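Local structure of exopolysaccharide biosynthesis protein (Pantoea stewartii subsp. stewartii DC283, 6TGF) at residues B[235-240]-B[272-277]; B[243-248]-B[276-281]; B[531-536]-B[642-647]; B[561-566]-B[591-596]. The protein modifies the glycan of the bacterial biofilm, probably by hydrolysing exopolysaccharide, and is built around a parallel beta-helix like that of bacteriophage tailspikes. All coordinates share one frame; numbering follows the deposited sequence.

Following the chain from its N terminus, contact 1 opens at 235-240 and closes at 272-277; contact 2 opens inside that loop at 243-248 and closes on the same stretch, at 276-281, sharing G276 and T277 with contact 1. Both enclose helix 252-265 and tie the lead-in loop to an early strand of the parallel beta-helix. Far along the molecule, with its centre about 66 Å from that of contact 1, contact 3 brings 531-536 to 642-647. It closes a long, strand-rich loop within which contact 4, 561-566 with 591-596, is nested. Strands 637-646 and 558-564 are neighbours in one antiparallel sheet, so contacts 3 and 4 touch, and both reach the second subunit.

Contact 1 of 4, residues B[235-240]-B[272-277]; sequences RLSLFD and QFPAGT
L238 sets its CD1 methyl over the centre of one face of the F273 ring. The leucine CG stands beside the backbone N, anti to the carbonyl carbon (chi1 -75°), and from there CD1 comes to 3.5 Å from the F273 centroid, only 14° off the ring normal, a CH-pi contact. A branched aliphatic chain suits the place because CD1 can cover the aromatic face while helix 252-265 packs on the same leucine through I255 and M258. One residue on in each segment, the pyrrolidine of P274 turns CG toward the ring face of F239, so proline and phenylalanine repeat the aliphatic-on-aromatic theme with the roles exchanged between segments. The backbones are joined more loosely: L238 N gives a weak hydrogen bond to Q272 O at 3.0 Å. Q272 itself turns away, its chain bent at chi2, and NE2 bonds to F273 O at 3.1 Å; R294 holds its OE1. A beta turn fixes the other partner, with D240 N bonded to S237 O and the carboxylate of D240 folded back so that OD2 accepts from S237 N at 3.0 Å and 168°. D240 also forms a salt bridge with R228. The pairing of L238 with F273, which also touches I255 of the helix, fits the N-terminal end of a parallel beta-helix, where a helix commonly covers the first coils.

Contact 2 of 4, residues B[243-248]-B[276-281]; sequences AIADGK and GTFFVT
A245 sits over one face of the F278 ring. Its CA lies 4.1 Å from the ring centroid, 22° off the normal and displaced toward the rim, and its CB comes within 3.6 Å of F278 CZ. A243 approaches the same ring obliquely, its CB 4.1 Å from F278 CE2. CG of F278 stands beside its own backbone N, anti to the carbonyl carbon (chi1 -67°); although CB leaves the strand away from the loop, the far end of the ring comes back toward the loop, under A245, with A243 obliquely beside it. Small side chains suit this place because they let the loop backbone settle close upon the aromatic surface. F279 starts toward the loop, and its ring lies obliquely beside the carbonyl oxygens of G247 and K248. Between the two phenylalanines a water bridges the segments, donating to I244 O at 2.6 Å and accepting from F279 N at 3.0 Å. Tight turns shape the loop: A245 centres an inverse gamma turn, and D246 OD1 accepts from K248 N at 3.0 Å, from above the carboxylate plane, in an Asx turn, while OD2 bonds to T249. Glycine at 247 readily takes its positive phi, and at G276 bare CA lies beside A245 CB. Strand 276-279 pairs in parallel with 308-311, as expected of a strand in an early coil of a parallel beta-helix, bordered here by a turn-rich loop.

Contact 3 of 4, residues B[531-536]-B[642-647]; sequences SRWLLE and IMIKST
The indole of W533 meets I642 and I644 obliquely at its benzo end, CE3 lying 3.8 Å from I642 CG2 and CZ3 4.4 Å from I644 CD1. The W533 and I642 side chains cross at about a right angle. One face of the indole carries R532 CB, 3.8 Å above the plane and over its centre, while W533 CZ2 lies in plane at the edge of the arginine's guanidinium. That guanidinium forms a salt bridge through NH1 with D521 of the second subunit. A large flat side chain suits position 533 because its benzo end can reach two isoleucines of the adjoining strand while the residue still touches A662 and M664. Strand 534-537 is one of the two outermost strands, within this chain, of an antiparallel sheet in which it lies beside 637-646; residues of a second antiparallel sheet, including L547 and M664, pack against this one, making a beta sandwich. The backbones are joined by I642 N, which bonds to W533 O at 3.2 Å with a nearly straight N-H...O angle of 170°. S531 points its OG into the same place: anti to the backbone N (chi1 177°), the hydroxyl lies near both I642 O and W533 O, the latter at 2.8 Å, and either carbonyl could take its proton. A small hydroxyl side chain is well matched to such a buried spot between carbonyls. On the side packed against the second sheet, where L535 and I642 both meet L547, L535 CD1 touches I642 CD1 at 3.9 Å.

Contact 4 of 4, residues B[561-566]-B[591-596]; sequences IEVFGQ and AVIHVQ
V563 N donates to A591 O at 2.7 Å, and the return bond runs from A591 N to V563 O at 3.0 Å. These belong to an antiparallel beta-sheet in which strand 558-564 lies between 637-646 and 589-597. The short strand axes here come within 4.8 Å and run 167° apart. A second hydrogen-bonded pair, I561 with I593, repeats the pattern: I561 N reaches I593 O at 2.7 Å, while I593 N donates to I561 O at 2.9 Å. Between them E562 and V592 form a non-hydrogen-bonded pair. Side chains alternate accordingly. I561, V563, A591 and I593 share the face turned to V614, V617 and I631 of the neighbouring sheet, and branched aliphatics fill that buried interior well, with alanine as the small partner of V563. E562 and V592 occupy the other face, where the glutamate runs out fully extended, its CG anti to the backbone N (chi1 176°), and its carboxylate forms salt bridges with R590 and with K645 of the second subunit. A long acidic side chain suits that place because it can span from the sheet to a basic partner across the trimer interface. On the interior face, the two beta carbons of V563 and A591 stand 4.1 Å apart, and V563 CG2 touches I593 CD1 diagonally at 4.0 Å.

Contact 1 of 4, residues B[235-240]-B[272-277]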
loop_
_atom_site.group_PDB
_atom_site.type_symbol
_atom_site.label_atom_id
_atom_site.label_comp_id
_atom_site.label_asym_id
_atom_site.label_seq_id
_atom_site.Cartn_x
_atom_site.Cartn_y
_atom_site.Cartn_z
ATOM N N ARG B 235 20.285 -18.593 -6.008
ATOM C CA ARG B 235 21.534 -17.828 -5.722
ATOM C C ARG B 235 22.412 -17.736 -6.980
ATOM O O ARG B 235 23.453 -17.055 -6.909
ATOM C CB ARG B 235 22.302 -18.469 -4.561
ATOM C CG ARG B 235 21.519 -18.502 -3.257
ATOM C CD ARG B 235 22.367 -18.811 -2.037
ATOM N NE ARG B 235 23.189 -17.673 -1.634
ATOM C CZ ARG B 235 24.515 -17.585 -1.756
ATOM N NH1 ARG B 235 25.223 -18.580 -2.270
ATOM N NH2 ARG B 235 25.134 -16.489 -1.350
ATOM N N LEU B 236 22.016 -18.384 -8.083
ATOM C CA LEU B 236 22.689 -18.249 -9.404
ATOM C C LEU B 236 22.516 -16.811 -9.909
ATOM O O LEU B 236 21.476 -16.193 -9.598
ATOM C CB LEU B 236 22.095 -19.251 -10.403
ATOM C CG LEU B 236 22.528 -20.707 -10.239
ATOM C CD1 LEU B 236 21.702 -21.615 -11.138
ATOM C CD2 LEU B 236 24.009 -20.884 -10.540
ATOM N N SER B 237 23.507 -16.302 -10.646
ATOM C CA SER B 237 23.492 -14.970 -11.306
ATOM C C SER B 237 24.064 -15.097 -12.722
ATOM O O SER B 237 24.548 -16.191 -13.065
ATOM C CB SER B 237 24.249 -13.945 -10.496
ATOM O OG SER B 237 25.647 -14.198 -10.529
ATOM N N LEU B 238 24.021 -14.013 -13.501
ATOM C CA LEU B 238 24.509 -13.976 -14.907
ATOM C C LEU B 238 26.031 -14.163 -14.949
ATOM O O LEU B 238 26.532 -14.545 -16.024
ATOM C CB LEU B 238 24.090 -12.658 -15.565
ATOM C CG LEU B 238 22.617 -12.558 -15.963
ATOM C CD1 LEU B 238 22.263 -11.135 -16.361
ATOM C CD2 LEU B 238 22.287 -13.522 -17.091
ATOM N N PHE B 239 26.738 -13.908 -13.839
ATOM C CA PHE B 239 28.189 -14.196 -13.680
ATOM C C PHE B 239 28.446 -15.682 -13.966
ATOM O O PHE B 239 29.464 -15.997 -14.609
ATOM C CB PHE B 239 28.699 -13.834 -12.280
ATOM C CG PHE B 239 28.936 -12.367 -12.003
ATOM C CD1 PHE B 239 29.034 -11.434 -13.027
ATOM C CD2 PHE B 239 29.103 -11.923 -10.700
ATOM C CE1 PHE B 239 29.264 -10.094 -12.750
ATOM C CE2 PHE B 239 29.336 -10.584 -10.425
ATOM C CZ PHE B 239 29.417 -9.671 -11.451
ATOM N N ASP B 240 27.537 -16.556 -13.518
ATOM C CA ASP B 240 27.625 -18.032 -13.694
ATOM C C ASP B 240 27.422 -18.402 -15.167
ATOM O O ASP B 240 27.864 -19.503 -15.550
ATOM C CB ASP B 240 26.610 -18.761 -12.808
ATOM C CG ASP B 240 26.847 -18.552 -11.323
ATOM O OD1 ASP B 240 27.986 -18.785 -10.873
ATOM O OD2 ASP B 240 25.894 -18.144 -10.633
ATOM N N GLN B 272 18.715 -13.332 -13.437
ATOM C CA GLN B 272 19.172 -12.621 -12.214
ATOM C C GLN B 272 20.524 -11.956 -12.495
ATOM O O GLN B 272 21.515 -12.689 -12.681
ATOM C CB GLN B 272 19.277 -13.596 -11.040
ATOM C CG GLN B 272 19.686 -12.939 -9.727
ATOM C CD GLN B 272 18.649 -11.959 -9.235
ATOM O OE1 GLN B 272 17.461 -12.269 -9.167
ATOM N NE2 GLN B 272 19.094 -10.765 -8.881
ATOM N N PHE B 273 20.551 -10.619 -12.526
ATOM C CA PHE B 273 21.787 -9.794 -12.578
ATOM C C PHE B 273 22.406 -9.719 -11.187
ATOM O O PHE B 273 21.689 -9.590 -10.197
ATOM C CB PHE B 273 21.493 -8.364 -13.035
ATOM C CG PHE B 273 21.217 -8.182 -14.505
ATOM C CD1 PHE B 273 19.928 -8.286 -15.002
ATOM C CD2 PHE B 273 22.241 -7.860 -15.383
ATOM C CE1 PHE B 273 19.672 -8.096 -16.352
ATOM C CE2 PHE B 273 21.984 -7.675 -16.733
ATOM C CZ PHE B 273 20.700 -7.792 -17.214
ATOM N N PRO B 274 23.749 -9.784 -11.062
ATOM C CA PRO B 274 24.421 -9.344 -9.843
ATOM C C PRO B 274 24.530 -7.813 -9.879
ATOM O O PRO B 274 24.159 -7.228 -10.883
ATOM C CB PRO B 274 25.781 -10.054 -9.896
ATOM C CG PRO B 274 26.038 -10.306 -11.373
ATOM C CD PRO B 274 24.691 -10.286 -12.072
ATOM N N ALA B 275 25.009 -7.199 -8.793
ATOM C CA ALA B 275 25.223 -5.736 -8.693
ATOM C C ALA B 275 26.289 -5.317 -9.715
ATOM O O ALA B 275 27.228 -6.108 -9.942
ATOM C CB ALA B 275 25.617 -5.358 -7.285
ATOM N N GLY B 276 26.127 -4.138 -10.325
ATOM C CA GLY B 276 27.098 -3.544 -11.267
ATOM C C GLY B 276 26.438 -3.014 -12.530
ATOM O O GLY B 276 25.200 -3.113 -12.645
ATOM N N THR B 277 27.244 -2.463 -13.444
ATOM C CA THR B 277 26.815 -1.932 -14.766
ATOM C C THR B 277 27.056 -3.005 -15.833
ATOM O O THR B 277 28.192 -3.518 -15.895
ATOM C CB THR B 277 27.548 -0.627 -15.098
ATOM O OG1 THR B 277 27.333 0.280 -14.016
ATOM C CG2 THR B 277 27.084 0.001 -16.394
#

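Contact 2 of 4, residues B[243-248]-B[276-281]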
loop_
_atom_site.group_PDB
_atom_site.type_symbol
_atom_site.label_atom_id
_atom_site.label_comp_id
_atom_site.label_asym_id
_atom_site.label_seq_id
_atom_site.Cartn_x
_atom_site.Cartn_y
_atom_site.Cartn_z
ATOM N N ALA B 243 28.593 -13.500 -17.795
ATOM C CA ALA B 243 28.426 -12.028 -17.825
ATOM C C ALA B 243 29.592 -11.373 -17.074
ATOM O O ALA B 243 30.101 -11.991 -16.118
ATOM C CB ALA B 243 27.099 -11.631 -17.229
ATOM N N ILE B 244 30.004 -10.180 -17.510
ATOM C CA ILE B 244 31.085 -9.367 -16.875
ATOM C C ILE B 244 30.510 -7.987 -16.540
ATOM O O ILE B 244 29.984 -7.328 -17.459
ATOM C CB ILE B 244 32.323 -9.278 -17.793
ATOM C CG1 ILE B 244 32.850 -10.666 -18.171
ATOM C CG2 ILE B 244 33.412 -8.422 -17.158
ATOM C CD1 ILE B 244 33.802 -10.668 -19.344
ATOM N N ALA B 245 30.614 -7.571 -15.274
ATOM C CA ALA B 245 30.094 -6.287 -14.749
ATOM C C ALA B 245 31.099 -5.164 -15.035
ATOM O O ALA B 245 31.551 -4.516 -14.069
ATOM C CB ALA B 245 29.810 -6.416 -13.271
ATOM N N ASP B 246 31.428 -4.945 -16.314
ATOM C CA ASP B 246 32.397 -3.910 -16.773
ATOM C C ASP B 246 31.691 -2.853 -17.638
ATOM O O ASP B 246 32.366 -1.883 -18.027
ATOM C CB ASP B 246 33.586 -4.547 -17.502
ATOM C CG ASP B 246 33.261 -5.183 -18.844
ATOM O OD1 ASP B 246 32.074 -5.199 -19.225
ATOM O OD2 ASP B 246 34.205 -5.659 -19.503
ATOM N N GLY B 247 30.401 -3.035 -17.944
ATOM C CA GLY B 247 29.575 -2.069 -18.696
ATOM C C GLY B 247 29.999 -1.923 -20.151
ATOM O O GLY B 247 29.474 -1.010 -20.818
ATOM N N LYS B 248 30.896 -2.792 -20.636
ATOM C CA LYS B 248 31.461 -2.760 -22.015
ATOM C C LYS B 248 31.124 -4.063 -22.746
ATOM O O LYS B 248 30.556 -3.987 -23.853
ATOM C CB LYS B 248 32.985 -2.593 -21.986
ATOM C CG LYS B 248 33.506 -1.336 -21.304
ATOM C CD LYS B 248 32.716 -0.093 -21.628
ATOM C CE LYS B 248 33.482 1.177 -21.341
ATOM N NZ LYS B 248 32.753 2.363 -21.841
ATOM N N GLY B 276 26.127 -4.138 -10.325
ATOM C CA GLY B 276 27.098 -3.544 -11.267
ATOM C C GLY B 276 26.438 -3.014 -12.530
ATOM O O GLY B 276 25.200 -3.113 -12.645
ATOM N N THR B 277 27.244 -2.463 -13.444
ATOM C CA THR B 277 26.815 -1.932 -14.766
ATOM C C THR B 277 27.056 -3.005 -15.833
ATOM O O THR B 277 28.192 -3.518 -15.895
ATOM C CB THR B 277 27.548 -0.627 -15.098
ATOM O OG1 THR B 277 27.333 0.280 -14.016
ATOM C CG2 THR B 277 27.084 0.001 -16.394
ATOM N N PHE B 278 26.034 -3.320 -16.637
ATOM C CA PHE B 278 26.061 -4.386 -17.673
ATOM C C PHE B 278 25.661 -3.811 -19.035
ATOM O O PHE B 278 24.668 -3.060 -19.106
ATOM C CB PHE B 278 25.139 -5.540 -17.276
ATOM C CG PHE B 278 25.614 -6.306 -16.069
ATOM C CD1 PHE B 278 25.354 -5.842 -14.790
ATOM C CD2 PHE B 278 26.344 -7.475 -16.214
ATOM C CE1 PHE B 278 25.801 -6.540 -13.680
ATOM C CE2 PHE B 278 26.790 -8.172 -15.102
ATOM C CZ PHE B 278 26.516 -7.704 -13.838
ATOM N N PHE B 279 26.418 -4.166 -20.078
ATOM C CA PHE B 279 26.119 -3.844 -21.497
ATOM C C PHE B 279 25.290 -4.983 -22.103
ATOM O O PHE B 279 25.744 -6.145 -22.063
ATOM C CB PHE B 279 27.406 -3.607 -22.288
ATOM C CG PHE B 279 27.181 -3.272 -23.741
ATOM C CD1 PHE B 279 26.505 -2.118 -24.104
ATOM C CD2 PHE B 279 27.638 -4.112 -24.745
ATOM C CE1 PHE B 279 26.296 -1.810 -25.439
ATOM C CE2 PHE B 279 27.429 -3.802 -26.080
ATOM C CZ PHE B 279 26.757 -2.652 -26.424
ATOM N N VAL B 280 24.113 -4.653 -22.641
ATOM C CA VAL B 280 23.127 -5.631 -23.189
ATOM C C VAL B 280 22.646 -5.127 -24.554
ATOM O O VAL B 280 22.014 -4.056 -24.594
ATOM C CB VAL B 280 21.945 -5.833 -22.218
ATOM C CG1 VAL B 280 20.943 -6.849 -22.740
ATOM C CG2 VAL B 280 22.414 -6.224 -20.824
ATOM N N THR B 281 22.941 -5.871 -25.624
ATOM C CA THR B 281 22.350 -5.679 -26.975
ATOM C C THR B 281 20.941 -6.285 -26.979
ATOM O O THR B 281 20.683 -7.174 -26.141
ATOM C CB THR B 281 23.231 -6.286 -28.074
ATOM O OG1 THR B 281 23.475 -7.656 -27.756
ATOM C CG2 THR B 281 24.546 -5.559 -28.240
HETATM O O HOH W 1 28.646 -6.050 -19.341
#

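Contact 3 of 4, residues B[531-536]-B[642-647]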
loop_
_atom_site.group_PDB
_atom_site.type_symbol
_atom_site.label_atom_id
_atom_site.label_comp_id
_atom_site.label_asym_id
_atom_site.label_seq_id
_atom_site.Cartn_x
_atom_site.Cartn_y
_atom_site.Cartn_z
ATOM N N SER B 531 -26.536 21.213 8.888
ATOM C CA SER B 531 -25.591 22.357 8.869
ATOM C C SER B 531 -24.413 22.085 9.805
ATOM O O SER B 531 -24.620 21.481 10.876
ATOM C CB SER B 531 -26.283 23.641 9.232
ATOM O OG SER B 531 -25.358 24.718 9.270
ATOM N N ARG B 532 -23.228 22.538 9.391
ATOM C CA ARG B 532 -22.004 22.664 10.223
ATOM C C ARG B 532 -22.316 23.541 11.442
ATOM O O ARG B 532 -21.639 23.381 12.477
ATOM C CB ARG B 532 -20.894 23.261 9.354
ATOM C CG ARG B 532 -19.488 23.171 9.927
ATOM C CD ARG B 532 -18.470 23.401 8.824
ATOM N NE ARG B 532 -17.372 24.272 9.221
ATOM C CZ ARG B 532 -16.263 23.878 9.840
ATOM N NH1 ARG B 532 -16.082 22.608 10.162
ATOM N NH2 ARG B 532 -15.334 24.767 10.144
ATOM N N TRP B 533 -23.321 24.418 11.317
ATOM C CA TRP B 533 -23.668 25.484 12.293
ATOM C C TRP B 533 -25.145 25.385 12.694
ATOM O O TRP B 533 -26.009 25.693 11.850
ATOM C CB TRP B 533 -23.341 26.849 11.680
ATOM C CG TRP B 533 -21.971 26.907 11.078
ATOM C CD1 TRP B 533 -20.782 26.832 11.742
ATOM C CD2 TRP B 533 -21.645 27.031 9.682
ATOM N NE1 TRP B 533 -19.739 26.908 10.858
ATOM C CE2 TRP B 533 -20.237 27.033 9.588
ATOM C CE3 TRP B 533 -22.399 27.151 8.508
ATOM C CZ2 TRP B 533 -19.573 27.145 8.367
ATOM C CZ3 TRP B 533 -21.742 27.262 7.301
ATOM C CH2 TRP B 533 -20.347 27.260 7.235
ATOM N N LEU B 534 -25.411 24.972 13.938
ATOM C CA LEU B 534 -26.765 24.942 14.555
ATOM C C LEU B 534 -26.806 25.970 15.692
ATOM O O LEU B 534 -26.096 25.760 16.697
ATOM C CB LEU B 534 -27.062 23.528 15.066
ATOM C CG LEU B 534 -26.940 22.405 14.034
ATOM C CD1 LEU B 534 -27.101 21.045 14.697
ATOM C CD2 LEU B 534 -27.953 22.571 12.911
ATOM N N LEU B 535 -27.592 27.040 15.525
ATOM C CA LEU B 535 -27.726 28.159 16.500
ATOM C C LEU B 535 -28.907 27.887 17.437
ATOM O O LEU B 535 -29.974 27.475 16.942
ATOM C CB LEU B 535 -27.921 29.475 15.740
ATOM C CG LEU B 535 -26.704 29.976 14.964
ATOM C CD1 LEU B 535 -27.040 31.243 14.193
ATOM C CD2 LEU B 535 -25.525 30.219 15.894
ATOM N N GLU B 536 -28.715 28.133 18.737
ATOM C CA GLU B 536 -29.717 27.886 19.809
ATOM C C GLU B 536 -30.005 29.195 20.552
ATOM O O GLU B 536 -29.053 29.964 20.798
ATOM C CB GLU B 536 -29.205 26.812 20.770
ATOM C CG GLU B 536 -30.132 26.555 21.948
ATOM C CD GLU B 536 -29.745 25.384 22.835
ATOM O OE1 GLU B 536 -28.737 24.709 22.530
ATOM O OE2 GLU B 536 -30.454 25.150 23.835
ATOM N N ILE B 642 -27.910 26.793 9.537
ATOM C CA ILE B 642 -27.466 27.761 8.488
ATOM C C ILE B 642 -27.040 26.955 7.257
ATOM O O ILE B 642 -26.109 26.133 7.376
ATOM C CB ILE B 642 -26.342 28.687 9.006
ATOM C CG1 ILE B 642 -26.876 29.836 9.868
ATOM C CG2 ILE B 642 -25.511 29.234 7.854
ATOM C CD1 ILE B 642 -27.915 29.443 10.893
ATOM N N MET B 643 -27.710 27.182 6.125
ATOM C CA MET B 643 -27.447 26.496 4.832
ATOM C C MET B 643 -27.420 27.553 3.723
ATOM O O MET B 643 -28.309 28.423 3.717
ATOM C CB MET B 643 -28.522 25.439 4.561
ATOM C CG MET B 643 -28.580 24.381 5.657
ATOM S SD MET B 643 -29.849 23.111 5.427
ATOM C CE MET B 643 -31.306 24.134 5.252
ATOM N N ILE B 644 -26.412 27.494 2.847
ATOM C CA ILE B 644 -26.022 28.614 1.941
ATOM C C ILE B 644 -25.969 28.118 0.491
ATOM O O ILE B 644 -25.507 26.983 0.265
ATOM C CB ILE B 644 -24.680 29.228 2.393
ATOM C CG1 ILE B 644 -24.712 29.619 3.874
ATOM C CG2 ILE B 644 -24.298 30.403 1.502
ATOM C CD1 ILE B 644 -23.400 30.137 4.420
ATOM N N LYS B 645 -26.449 28.951 -0.438
ATOM C CA LYS B 645 -26.248 28.826 -1.907
ATOM C C LYS B 645 -25.469 30.055 -2.384
ATOM O O LYS B 645 -25.629 31.123 -1.763
ATOM C CB LYS B 645 -27.594 28.709 -2.628
ATOM C CG LYS B 645 -28.373 27.435 -2.336
ATOM C CD LYS B 645 -29.812 27.491 -2.789
ATOM C CE LYS B 645 -30.552 26.194 -2.548
ATOM N NZ LYS B 645 -31.772 26.096 -3.382
ATOM N N SER B 646 -24.658 29.915 -3.437
ATOM C CA SER B 646 -23.746 30.979 -3.935
ATOM C C SER B 646 -23.498 30.831 -5.440
ATOM O O SER B 646 -23.418 29.684 -5.920
ATOM C CB SER B 646 -22.449 30.965 -3.169
ATOM O OG SER B 646 -21.662 32.103 -3.487
ATOM N N THR B 647 -23.374 31.966 -6.138
ATOM C CA THR B 647 -22.954 32.074 -7.562
ATOM C C THR B 647 -21.443 32.326 -7.637
ATOM O O THR B 647 -20.896 32.293 -8.757
ATOM C CB THR B 647 -23.706 33.200 -8.284
ATOM O OG1 THR B 647 -23.208 34.452 -7.811
ATOM C CG2 THR B 647 -25.203 33.134 -8.080
#

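Contact 4 of 4, residues B[561-566]-B[591-596]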
loop_
_atom_site.group_PDB
_atom_site.type_symbol
_atom_site.label_atom_id
_atom_site.label_comp_id
_atom_site.label_asym_id
_atom_site.label_seq_id
_atom_site.Cartn_x
_atom_site.Cartn_y
_atom_site.Cartn_z
ATOM N N ILE B 561 -28.392 32.852 2.252
ATOM C CA ILE B 561 -28.261 32.171 3.574
ATOM C C ILE B 561 -29.661 31.760 4.040
ATOM O O ILE B 561 -30.446 32.657 4.416
ATOM C CB ILE B 561 -27.561 33.077 4.606
ATOM C CG1 ILE B 561 -26.125 33.407 4.191
ATOM C CG2 ILE B 561 -27.614 32.457 5.996
ATOM C CD1 ILE B 561 -25.548 34.613 4.895
ATOM N N GLU B 562 -29.953 30.457 4.002
ATOM C CA GLU B 562 -31.203 29.861 4.542
ATOM C C GLU B 562 -30.995 29.557 6.029
ATOM O O GLU B 562 -30.161 28.685 6.339
ATOM C CB GLU B 562 -31.569 28.591 3.771
ATOM C CG GLU B 562 -32.788 27.874 4.320
ATOM C CD GLU B 562 -33.096 26.548 3.649
ATOM O OE1 GLU B 562 -34.038 25.870 4.094
ATOM O OE2 GLU B 562 -32.386 26.192 2.689
ATOM N N VAL B 563 -31.714 30.264 6.905
ATOM C CA VAL B 563 -31.821 29.938 8.359
ATOM C C VAL B 563 -32.989 28.961 8.518
ATOM O O VAL B 563 -34.132 29.424 8.703
ATOM C CB VAL B 563 -32.002 31.199 9.227
ATOM C CG1 VAL B 563 -32.086 30.862 10.709
ATOM C CG2 VAL B 563 -30.898 32.216 8.978
ATOM N N PHE B 564 -32.705 27.659 8.414
ATOM C CA PHE B 564 -33.700 26.562 8.525
ATOM C C PHE B 564 -33.994 26.295 10.003
ATOM O O PHE B 564 -33.051 26.319 10.811
ATOM C CB PHE B 564 -33.201 25.300 7.822
ATOM C CG PHE B 564 -34.142 24.127 7.928
ATOM C CD1 PHE B 564 -35.336 24.120 7.225
ATOM C CD2 PHE B 564 -33.846 23.046 8.743
ATOM C CE1 PHE B 564 -36.212 23.049 7.327
ATOM C CE2 PHE B 564 -34.722 21.975 8.842
ATOM C CZ PHE B 564 -35.904 21.979 8.135
ATOM N N GLY B 565 -35.265 26.026 10.323
ATOM C CA GLY B 565 -35.780 25.886 11.699
ATOM C C GLY B 565 -36.798 26.970 12.002
ATOM O O GLY B 565 -37.019 27.823 11.122
ATOM N N GLN B 566 -37.387 26.958 13.202
ATOM C CA GLN B 566 -38.514 27.859 13.564
ATOM C C GLN B 566 -38.349 28.407 14.986
ATOM O O GLN B 566 -37.541 27.850 15.757
ATOM C CB GLN B 566 -39.843 27.112 13.438
ATOM C CG GLN B 566 -40.037 26.017 14.476
ATOM C CD GLN B 566 -41.489 25.634 14.612
ATOM O OE1 GLN B 566 -42.023 24.868 13.815
ATOM N NE2 GLN B 566 -42.137 26.166 15.635
ATOM N N ALA B 591 -35.964 31.533 7.710
ATOM C CA ALA B 591 -35.632 32.887 7.204
ATOM C C ALA B 591 -34.655 32.745 6.033
ATOM O O ALA B 591 -33.667 32.005 6.179
ATOM C CB ALA B 591 -35.058 33.733 8.313
ATOM N N VAL B 592 -34.936 33.417 4.916
ATOM C CA VAL B 592 -34.118 33.369 3.667
ATOM C C VAL B 592 -33.463 34.741 3.466
ATOM O O VAL B 592 -34.191 35.699 3.148
ATOM C CB VAL B 592 -34.979 32.955 2.458
ATOM C CG1 VAL B 592 -34.168 32.890 1.173
ATOM C CG2 VAL B 592 -35.690 31.633 2.705
ATOM N N ILE B 593 -32.140 34.819 3.651
ATOM C CA ILE B 593 -31.335 36.074 3.565
ATOM C C ILE B 593 -30.602 36.103 2.221
ATOM O O ILE B 593 -29.787 35.193 1.977
ATOM C CB ILE B 593 -30.351 36.174 4.750
ATOM C CG1 ILE B 593 -31.081 36.146 6.095
ATOM C CG2 ILE B 593 -29.459 37.403 4.619
ATOM C CD1 ILE B 593 -30.198 35.789 7.266
ATOM N N HIS B 594 -30.875 37.120 1.398
ATOM C CA HIS B 594 -30.200 37.371 0.097
ATOM C C HIS B 594 -29.114 38.434 0.289
ATOM O O HIS B 594 -29.396 39.450 0.952
ATOM C CB HIS B 594 -31.220 37.778 -0.974
ATOM C CG HIS B 594 -32.353 36.818 -1.108
ATOM N ND1 HIS B 594 -33.582 37.039 -0.516
ATOM C CD2 HIS B 594 -32.449 35.636 -1.752
ATOM C CE1 HIS B 594 -34.387 36.035 -0.797
ATOM N NE2 HIS B 594 -33.715 35.161 -1.554
ATOM N N VAL B 595 -27.919 38.183 -0.253
ATOM C CA VAL B 595 -26.767 39.133 -0.274
ATOM C C VAL B 595 -26.127 39.058 -1.662
ATOM O O VAL B 595 -25.771 37.941 -2.079
ATOM C CB VAL B 595 -25.745 38.813 0.837
ATOM C CG1 VAL B 595 -24.548 39.755 0.801
ATOM C CG2 VAL B 595 -26.383 38.822 2.217
ATOM N N GLN B 596 -26.010 40.195 -2.353
ATOM C CA GLN B 596 -25.296 40.315 -3.652
ATOM C C GLN B 596 -24.246 41.424 -3.542
ATOM O O GLN B 596 -24.596 42.517 -3.061
ATOM C CB GLN B 596 -26.265 40.622 -4.796
ATOM C CG GLN B 596 -25.631 40.476 -6.174
ATOM C CD GLN B 596 -26.451 41.092 -7.282
ATOM O OE1 GLN B 596 -27.122 42.104 -7.099
ATOM N NE2 GLN B 596 -26.390 40.487 -8.457
#